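Local coordinates for dipeptide transport protein DPPA (Bacillus subtilis, PDB 1HI9) that hydrolyses N-terminal residues from peptides containing D-amino acids, as a zinc-dependent aminopeptidase that assembles into a self-compartmentalizing decamer, at the interface of chains A and B and the interface of chains A and C. Sequence-based numbering; all coordinates share one arbitrary frame. Chains: chain A/B/C, Dipeptide transport protein DPPA.

Contacts 1 and 2, their C-alpha centres about 22 Å apart, share the two-fold symmetric interface of chains A and B. B:Arg179 holds A:Phe273 in contact 1 and A:Arg179 holds B:Phe273 in contact 2, symmetry-related copies of one grip, so the tails are exchanged. Contacts 3 and 4, their C-alpha centres about 11 Å apart, lie in the A–C interface and draw on one chain A loop, contact 4 adding A:Gly80 from strand 76-80. Contact 2 includes the active-site residue A:His115; the centre of contact 4 lies about 13 Å from C:His115. Both interface types occur in the decamer, whose central chamber holds the active sites.

Contact 1: the interface of chains A and B. Residues chain A 225-227, 230, 271-273; chain B 109, 114, 179.
B:Arg179 crosses a two-fold symmetric subunit interface of this M55-family peptidase, tying the C-terminal tail and helix 226-232 of chain A to chain B within the decamer. With CG anti to the backbone N (chi1 -170°) and the chain extended as far as NE, the guanidinium arrives end-on at the main-chain carbonyl of A:Phe273. Both terminal nitrogens donate to that one oxygen, which lies close to the guanidinium plane. NH2 of B:Arg179 approaches nearly in line with the C=O bond, 3.1 Å from A:Phe273 O. NH1 of B:Arg179 comes from above the carbonyl plane, at 3.0 Å from A:Phe273 O, and also makes a weak bond to A:Ser272 O. The amide of A:Asn225 stacks over one guanidinium face, planes 12° apart, with its CG 4.0 Å from CZ of B:Arg179. B:Arg179 grips B:Ser114 side-on, which holds the guanidinium against rotation: B:Ser114 OG accepts from B:Arg179 NE at 3.1 Å and B:Ser114 O from B:Arg179 NH2 at 2.8 Å. A leucine in place of B:Arg179 would probably leave the A:Phe273 carbonyl without its paired donors and the A:Asn225 amide without a flat partner. At the root of the residue, the backbone N of B:Arg179 donates to the syn lone pair of A:Glu230 OE1, 2.7 Å away. Further out along the side chain, CD of B:Arg179 lies 3.5 Å from A:Gly227 CA. A:Tyr226 CB rests against the carbonyl of B:Thr109.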
# COMPACT_ATOMS: atom_id res chain seq x y z
N ASN A 225 12.84 -12.61 -27.00
CA ASN A 225 12.27 -11.63 -27.93
C ASN A 225 13.34 -10.73 -28.54
O ASN A 225 14.48 -10.70 -28.09
CB ASN A 225 11.18 -10.77 -27.24
CG ASN A 225 11.72 -9.92 -26.11
OD1 ASN A 225 11.40 -10.13 -24.93
ND2 ASN A 225 12.54 -8.94 -26.46
N TYR A 226 12.97 -9.99 -29.57
CA TYR A 226 13.92 -9.12 -30.25
C TYR A 226 14.40 -7.94 -29.39
O TYR A 226 15.53 -7.45 -29.55
CB TYR A 226 13.30 -8.60 -31.55
CG TYR A 226 14.33 -8.10 -32.54
CD1 TYR A 226 15.06 -8.99 -33.34
CD2 TYR A 226 14.58 -6.74 -32.67
CE1 TYR A 226 16.03 -8.53 -34.24
CE2 TYR A 226 15.54 -6.27 -33.56
CZ TYR A 226 16.25 -7.16 -34.34
OH TYR A 226 17.19 -6.66 -35.20
N GLY A 227 13.54 -7.46 -28.50
CA GLY A 227 13.93 -6.38 -27.62
C GLY A 227 15.16 -6.73 -26.78
O GLY A 227 16.07 -5.91 -26.62
N GLU A 230 18.20 -6.55 -28.96
CA GLU A 230 18.64 -5.17 -29.22
C GLU A 230 19.45 -4.63 -28.05
O GLU A 230 20.47 -3.98 -28.25
CB GLU A 230 17.44 -4.25 -29.46
CG GLU A 230 16.60 -4.63 -30.67
CD GLU A 230 15.37 -3.76 -30.84
OE1 GLU A 230 14.63 -3.57 -29.84
OE2 GLU A 230 15.14 -3.28 -31.99
N THR A 271 14.94 -5.24 -20.61
CA THR A 271 13.87 -5.23 -21.61
C THR A 271 12.46 -5.15 -21.02
O THR A 271 12.09 -5.91 -20.12
CB THR A 271 13.95 -6.48 -22.51
OG1 THR A 271 15.28 -6.61 -23.01
CG2 THR A 271 12.98 -6.36 -23.68
N SER A 272 11.68 -4.21 -21.54
CA SER A 272 10.31 -4.01 -21.09
C SER A 272 9.32 -4.65 -22.07
O SER A 272 9.70 -5.11 -23.15
CB SER A 272 10.02 -2.51 -20.95
OG SER A 272 10.05 -1.86 -22.22
N PHE A 273 8.05 -4.66 -21.69
CA PHE A 273 6.99 -5.22 -22.53
C PHE A 273 7.23 -6.71 -22.81
O PHE A 273 7.29 -7.13 -23.96
CB PHE A 273 6.87 -4.44 -23.84
CG PHE A 273 5.59 -4.71 -24.61
CD1 PHE A 273 4.35 -4.42 -24.04
CD2 PHE A 273 5.64 -5.23 -25.90
CE1 PHE A 273 3.17 -4.65 -24.75
CE2 PHE A 273 4.47 -5.46 -26.62
CZ PHE A 273 3.23 -5.17 -26.05
N THR B 109 10.76 -10.99 -34.12
CA THR B 109 11.26 -10.26 -35.28
C THR B 109 11.33 -8.77 -34.99
O THR B 109 10.73 -8.28 -34.03
CB THR B 109 10.36 -10.48 -36.52
OG1 THR B 109 9.12 -9.78 -36.35
CG2 THR B 109 10.08 -11.98 -36.71
N SER B 114 6.90 -5.85 -30.81
CA SER B 114 6.66 -7.12 -31.48
C SER B 114 6.23 -8.22 -30.49
O SER B 114 6.76 -8.33 -29.38
CB SER B 114 7.93 -7.56 -32.20
OG SER B 114 8.99 -7.72 -31.28
N ARG B 179 12.42 -2.06 -30.25
CA ARG B 179 11.17 -2.66 -29.83
C ARG B 179 10.32 -1.67 -29.02
O ARG B 179 9.11 -1.85 -28.87
CB ARG B 179 11.44 -3.94 -29.04
CG ARG B 179 10.20 -4.79 -28.75
CD ARG B 179 10.60 -6.24 -28.59
NE ARG B 179 9.47 -7.11 -28.24
CZ ARG B 179 8.92 -7.20 -27.03
NH1 ARG B 179 9.39 -6.46 -26.03
NH2 ARG B 179 7.92 -8.05 -26.83

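Contact 2: the interface of chains A and B. Residues chain A 10, 18, 21, 113, 115, 119, 179; chain B 273.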
# COMPACT_ATOMS: atom_id res chain seq x y z
N GLU A 10 17.75 -23.78 -7.55
CA GLU A 10 16.65 -24.48 -8.22
C GLU A 10 16.76 -25.99 -8.19
O GLU A 10 15.75 -26.69 -8.14
CB GLU A 10 16.52 -24.01 -9.66
CG GLU A 10 16.03 -22.58 -9.82
CD GLU A 10 17.13 -21.55 -9.64
OE1 GLU A 10 18.28 -21.95 -9.36
OE2 GLU A 10 16.86 -20.34 -9.78
N ASP A 18 9.46 -21.65 -7.35
CA ASP A 18 10.19 -20.45 -6.97
C ASP A 18 9.83 -19.83 -5.62
O ASP A 18 10.52 -18.92 -5.17
CB ASP A 18 10.10 -19.40 -8.08
CG ASP A 18 8.75 -18.74 -8.16
OD1 ASP A 18 7.77 -19.26 -7.61
OD2 ASP A 18 8.65 -17.67 -8.80
N VAL A 21 12.91 -20.30 -3.80
CA VAL A 21 14.18 -19.72 -4.24
C VAL A 21 14.16 -18.21 -4.44
O VAL A 21 15.20 -17.60 -4.64
CB VAL A 21 14.67 -20.37 -5.56
CG1 VAL A 21 14.56 -21.88 -5.46
CG2 VAL A 21 13.85 -19.85 -6.73
N MET A 113 12.16 -25.72 -12.97
CA MET A 113 12.70 -24.37 -12.98
C MET A 113 13.82 -24.16 -13.99
O MET A 113 14.79 -23.47 -13.72
CB MET A 113 13.18 -24.00 -11.58
CG MET A 113 12.06 -24.03 -10.55
SD MET A 113 12.59 -23.57 -8.87
CE MET A 113 12.41 -21.87 -9.02
N HIS A 115 16.11 -22.80 -16.87
CA HIS A 115 16.46 -21.46 -17.36
C HIS A 115 17.97 -21.37 -17.44
O HIS A 115 18.66 -22.30 -17.04
CB HIS A 115 15.92 -20.37 -16.44
CG HIS A 115 16.58 -20.34 -15.10
ND1 HIS A 115 16.31 -21.27 -14.11
CD2 HIS A 115 17.55 -19.54 -14.60
CE1 HIS A 115 17.07 -21.03 -13.06
NE2 HIS A 115 17.83 -19.99 -13.33
N PHE A 119 15.63 -15.10 -17.21
CA PHE A 119 14.44 -15.65 -17.87
C PHE A 119 14.47 -15.38 -19.37
O PHE A 119 13.94 -16.16 -20.16
CB PHE A 119 13.17 -15.03 -17.28
CG PHE A 119 12.92 -15.43 -15.84
CD1 PHE A 119 12.54 -14.47 -14.89
CD2 PHE A 119 13.04 -16.76 -15.44
CE1 PHE A 119 12.29 -14.83 -13.57
CE2 PHE A 119 12.80 -17.13 -14.12
CZ PHE A 119 12.42 -16.16 -13.18
N ARG A 179 7.86 -28.10 -14.97
CA ARG A 179 8.78 -27.02 -14.67
C ARG A 179 8.60 -26.50 -13.23
O ARG A 179 9.46 -25.81 -12.71
CB ARG A 179 8.61 -25.88 -15.68
CG ARG A 179 9.72 -24.83 -15.65
CD ARG A 179 9.78 -24.12 -16.98
NE ARG A 179 10.76 -23.05 -17.02
CZ ARG A 179 10.56 -21.83 -16.55
NH1 ARG A 179 9.40 -21.52 -15.99
NH2 ARG A 179 11.51 -20.90 -16.67
N PHE B 273 7.33 -18.35 -12.85
CA PHE B 273 8.79 -18.38 -12.91
C PHE B 273 9.29 -18.02 -14.30
O PHE B 273 10.01 -18.79 -14.94
CB PHE B 273 9.30 -19.77 -12.49
CG PHE B 273 10.78 -19.81 -12.19
CD1 PHE B 273 11.31 -19.04 -11.15
CD2 PHE B 273 11.63 -20.63 -12.92
CE1 PHE B 273 12.67 -19.09 -10.83
CE2 PHE B 273 13.00 -20.70 -12.62
CZ PHE B 273 13.52 -19.93 -11.57
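The phenyl ring of B:Phe273 is clamped between A:Met113 and A:Phe119, one on each face. The thioether methyl of A:Met113 sits over one face, offset toward the rim, with CE 3.3 Å from B:Phe273 CE1; a bend at chi3 (86°) turns that methyl onto the ring. On the opposite face A:Phe119 stands on edge, planes 82° apart, its CE2 over the ring centre and its CZ 3.7 Å from B:Phe273 CD1. The far rim of B:Phe273 points at the imidazole of the active-site residue A:His115, whose ND1 is 3.7 Å from CE2 of the phenyl ring in an edge-to-face pair. That imidazole is held in turn by ND1 donating in its own ring plane to A:Met113 O at 2.7 Å. A:Glu10, a zinc ligand, brings OE2 to 3.8 Å from B:Phe273 CZ at the tip of the ring, while A:Asp18 turns its CB against the CD1 side. At the polar rim A:Arg179 closes end-on upon the backbone oxygen of B:Phe273, with NH1 and NH2 both donating. A methionine in place of A:Arg179 would probably cost this carbonyl its charged mate and leave the tail residue freer to swing out of the ring clamp. The site thus plants the C-terminal tail of one subunit beside the catalytic histidine and a zinc ligand of its neighbour, so the pairing of subunits is likely to shape the active-site wall.

Contact 3: the interface of chains A and C. Residues chain A 67-69; chain C 30, 34, 187.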
# COMPACT_ATOMS: atom_id res chain seq x y z
N MET A 67 23.65 -19.72 4.34
CA MET A 67 23.74 -19.07 5.65
C MET A 67 25.10 -19.27 6.28
O MET A 67 25.46 -20.37 6.69
CB MET A 67 22.63 -19.59 6.56
CG MET A 67 21.26 -19.51 5.91
SD MET A 67 19.91 -19.73 7.03
CE MET A 67 19.83 -21.50 7.19
N VAL A 68 25.86 -18.19 6.36
CA VAL A 68 27.21 -18.24 6.89
C VAL A 68 27.29 -18.80 8.32
O VAL A 68 28.27 -19.44 8.68
CB VAL A 68 27.88 -16.85 6.82
CG1 VAL A 68 27.20 -15.89 7.78
CG2 VAL A 68 29.36 -16.97 7.13
N GLU A 69 26.25 -18.57 9.11
CA GLU A 69 26.23 -19.06 10.48
C GLU A 69 25.89 -20.55 10.61
O GLU A 69 25.99 -21.12 11.70
CB GLU A 69 25.26 -18.23 11.34
CG GLU A 69 23.83 -18.17 10.83
CD GLU A 69 23.57 -17.03 9.85
OE1 GLU A 69 23.05 -15.97 10.28
OE2 GLU A 69 23.91 -17.20 8.65
N ARG C 30 19.66 -10.99 11.42
CA ARG C 30 20.77 -11.94 11.53
C ARG C 30 22.06 -11.12 11.64
O ARG C 30 22.98 -11.48 12.38
CB ARG C 30 20.85 -12.84 10.29
CG ARG C 30 19.71 -13.84 10.14
CD ARG C 30 19.69 -14.38 8.72
NE ARG C 30 20.95 -15.02 8.35
CZ ARG C 30 21.38 -15.16 7.09
NH1 ARG C 30 20.65 -14.71 6.08
NH2 ARG C 30 22.54 -15.75 6.85
N ILE C 34 25.02 -11.40 14.58
CA ILE C 34 26.42 -11.71 14.29
C ILE C 34 27.31 -10.56 14.78
O ILE C 34 28.40 -10.79 15.28
CB ILE C 34 26.62 -11.92 12.78
CG1 ILE C 34 25.78 -13.11 12.34
CG2 ILE C 34 28.10 -12.11 12.46
CD1 ILE C 34 25.63 -13.24 10.82
N PRO C 187 31.86 -18.06 11.29
CA PRO C 187 31.72 -17.28 12.52
C PRO C 187 32.70 -17.70 13.62
O PRO C 187 33.26 -16.86 14.32
CB PRO C 187 30.26 -17.52 12.90
CG PRO C 187 29.60 -17.65 11.58
CD PRO C 187 30.55 -18.56 10.83
O HOH W 1 24.81 -15.75 4.90
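A:Glu69 and C:Arg30 form a side-on salt bridge, each carboxylate oxygen taking one nitrogen, across the A–C interface of the decamer, where copies of one protein meet without an exact two-fold. NH2 of C:Arg30 donates to A:Glu69 OE2 at 2.7 Å, on the syn side but 24° out of the carboxylate plane. NE of C:Arg30 meets A:Glu69 OE1 at 3.0 Å from above that plane, and the two flat groups are turned 40° against each other, while both oxygens stay near the plane of the guanidinium. Bends in both side chains bring the groups together: A:Glu69 folds at chi2 (-89°) and C:Arg30 at chi3. NH2 of C:Arg30 also shares a water with the backbone N of A:Val68, which lies 3.0 Å from that water. The methyl tip of C:Ile34 lies beside the carboxylate, CD1 3.8 Å from A:Glu69 OE1. Beyond the carboxylate, C:Pro187 packs its ring against the main chain of A:Val68 and A:Glu69, CG 3.8 Å from A:Glu69 CA. In the fold, chain A supplies a loop between strands 53-58 and 76-80. Chain C receives it with one face of helix 28-48, where C:Arg30 and C:Ile34 stand a turn apart, and with the first residue of helix 187-203.

Contact 4: the interface of chains A and C. Residues chain A 64, 80; chain C 16-17, 19-20, 26, 180.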
# COMPACT_ATOMS: atom_id res chain seq x y z
N ASN A 64 23.40 -14.53 -1.75
CA ASN A 64 23.50 -14.28 -0.32
C ASN A 64 22.49 -15.22 0.36
O ASN A 64 21.89 -14.89 1.39
CB ASN A 64 23.19 -12.81 0.00
CG ASN A 64 21.85 -12.35 -0.56
OD1 ASN A 64 21.02 -13.16 -1.00
ND2 ASN A 64 21.62 -11.04 -0.55
N GLY A 80 27.72 -12.93 -1.81
CA GLY A 80 27.56 -11.64 -2.44
C GLY A 80 27.58 -11.71 -3.96
O GLY A 80 28.00 -12.71 -4.54
N PRO C 16 27.98 -9.79 3.45
CA PRO C 16 28.36 -9.43 2.08
C PRO C 16 27.74 -8.17 1.50
O PRO C 16 28.37 -7.47 0.71
CB PRO C 16 27.93 -10.65 1.29
CG PRO C 16 26.66 -11.03 1.97
CD PRO C 16 27.02 -10.91 3.45
N ASP C 17 26.50 -7.88 1.89
CA ASP C 17 25.81 -6.72 1.34
C ASP C 17 24.94 -5.99 2.35
O ASP C 17 24.87 -6.37 3.52
CB ASP C 17 24.96 -7.15 0.14
CG ASP C 17 24.03 -8.31 0.47
OD1 ASP C 17 24.16 -9.38 -0.15
OD2 ASP C 17 23.17 -8.14 1.35
N THR C 19 21.79 -6.00 2.80
CA THR C 19 20.58 -6.64 3.30
C THR C 19 20.84 -7.07 4.73
O THR C 19 19.91 -7.40 5.46
CB THR C 19 20.16 -7.90 2.48
OG1 THR C 19 21.14 -8.92 2.65
CG2 THR C 19 20.02 -7.56 0.99
N PHE C 20 22.12 -7.07 5.12
CA PHE C 20 22.52 -7.45 6.47
C PHE C 20 22.76 -6.24 7.39
O PHE C 20 22.83 -6.40 8.60
CB PHE C 20 23.80 -8.30 6.45
CG PHE C 20 23.62 -9.68 5.88
CD1 PHE C 20 23.56 -9.88 4.50
CD2 PHE C 20 23.53 -10.79 6.73
CE1 PHE C 20 23.41 -11.15 3.97
CE2 PHE C 20 23.38 -12.07 6.21
CZ PHE C 20 23.32 -12.25 4.82
N ARG C 26 15.68 -7.57 4.82
CA ARG C 26 15.52 -8.98 5.18
C ARG C 26 16.55 -9.69 6.06
O ARG C 26 16.19 -10.51 6.92
CB ARG C 26 15.31 -9.79 3.89
CG ARG C 26 15.66 -11.28 3.94
CD ARG C 26 15.32 -11.94 2.60
NE ARG C 26 15.70 -11.06 1.48
CZ ARG C 26 16.80 -11.18 0.75
NH1 ARG C 26 17.66 -12.16 0.99
NH2 ARG C 26 17.05 -10.30 -0.22
N SER C 180 30.03 -5.56 -3.05
CA SER C 180 28.92 -6.28 -2.44
C SER C 180 29.13 -7.79 -2.45
O SER C 180 28.18 -8.56 -2.62
CB SER C 180 27.61 -5.97 -3.17
OG SER C 180 27.68 -6.38 -4.53
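A:Gly80 meets C:Pro16 in a small, partly polar patch of the A–C interface of the decamer, its backbone in a positive-phi conformation (phi 114°) that glycine readily adopts and its CA 3.9 Å from C:Pro16 CB. The polar link is made alongside by A:Asn64, whose amide ND2 donates to C:Asp17 OD1 at 3.1 Å, reaching the carboxylate on its syn side but tilted from its plane. The two side chains cross at about a right angle, with amide and carboxylate planes 67° apart. A second shell within chain C sets the carboxylate: the backbone N of C:Thr19 donates to the anti lone pair of C:Asp17 OD2 at 2.9 Å, and the hydroxyl OG1 of C:Thr19 donates to the same C:Asp17 OD2 at 2.5 Å. With one oxygen gripped twice, the other is probably steadied for the neighbouring subunit. C:Phe20 turns its ring edge to the same OD2, and the guanidinium of C:Arg26 stands near the amide oxygen, NH1 4.0 Å from A:Asn64 OD1, too distant for a bond. In the fold, A:Asn64 lies in the loop after strand 53-58 and A:Gly80 ends strand 76-80, while chain C answers mainly with the loop that leads into helix 28-48.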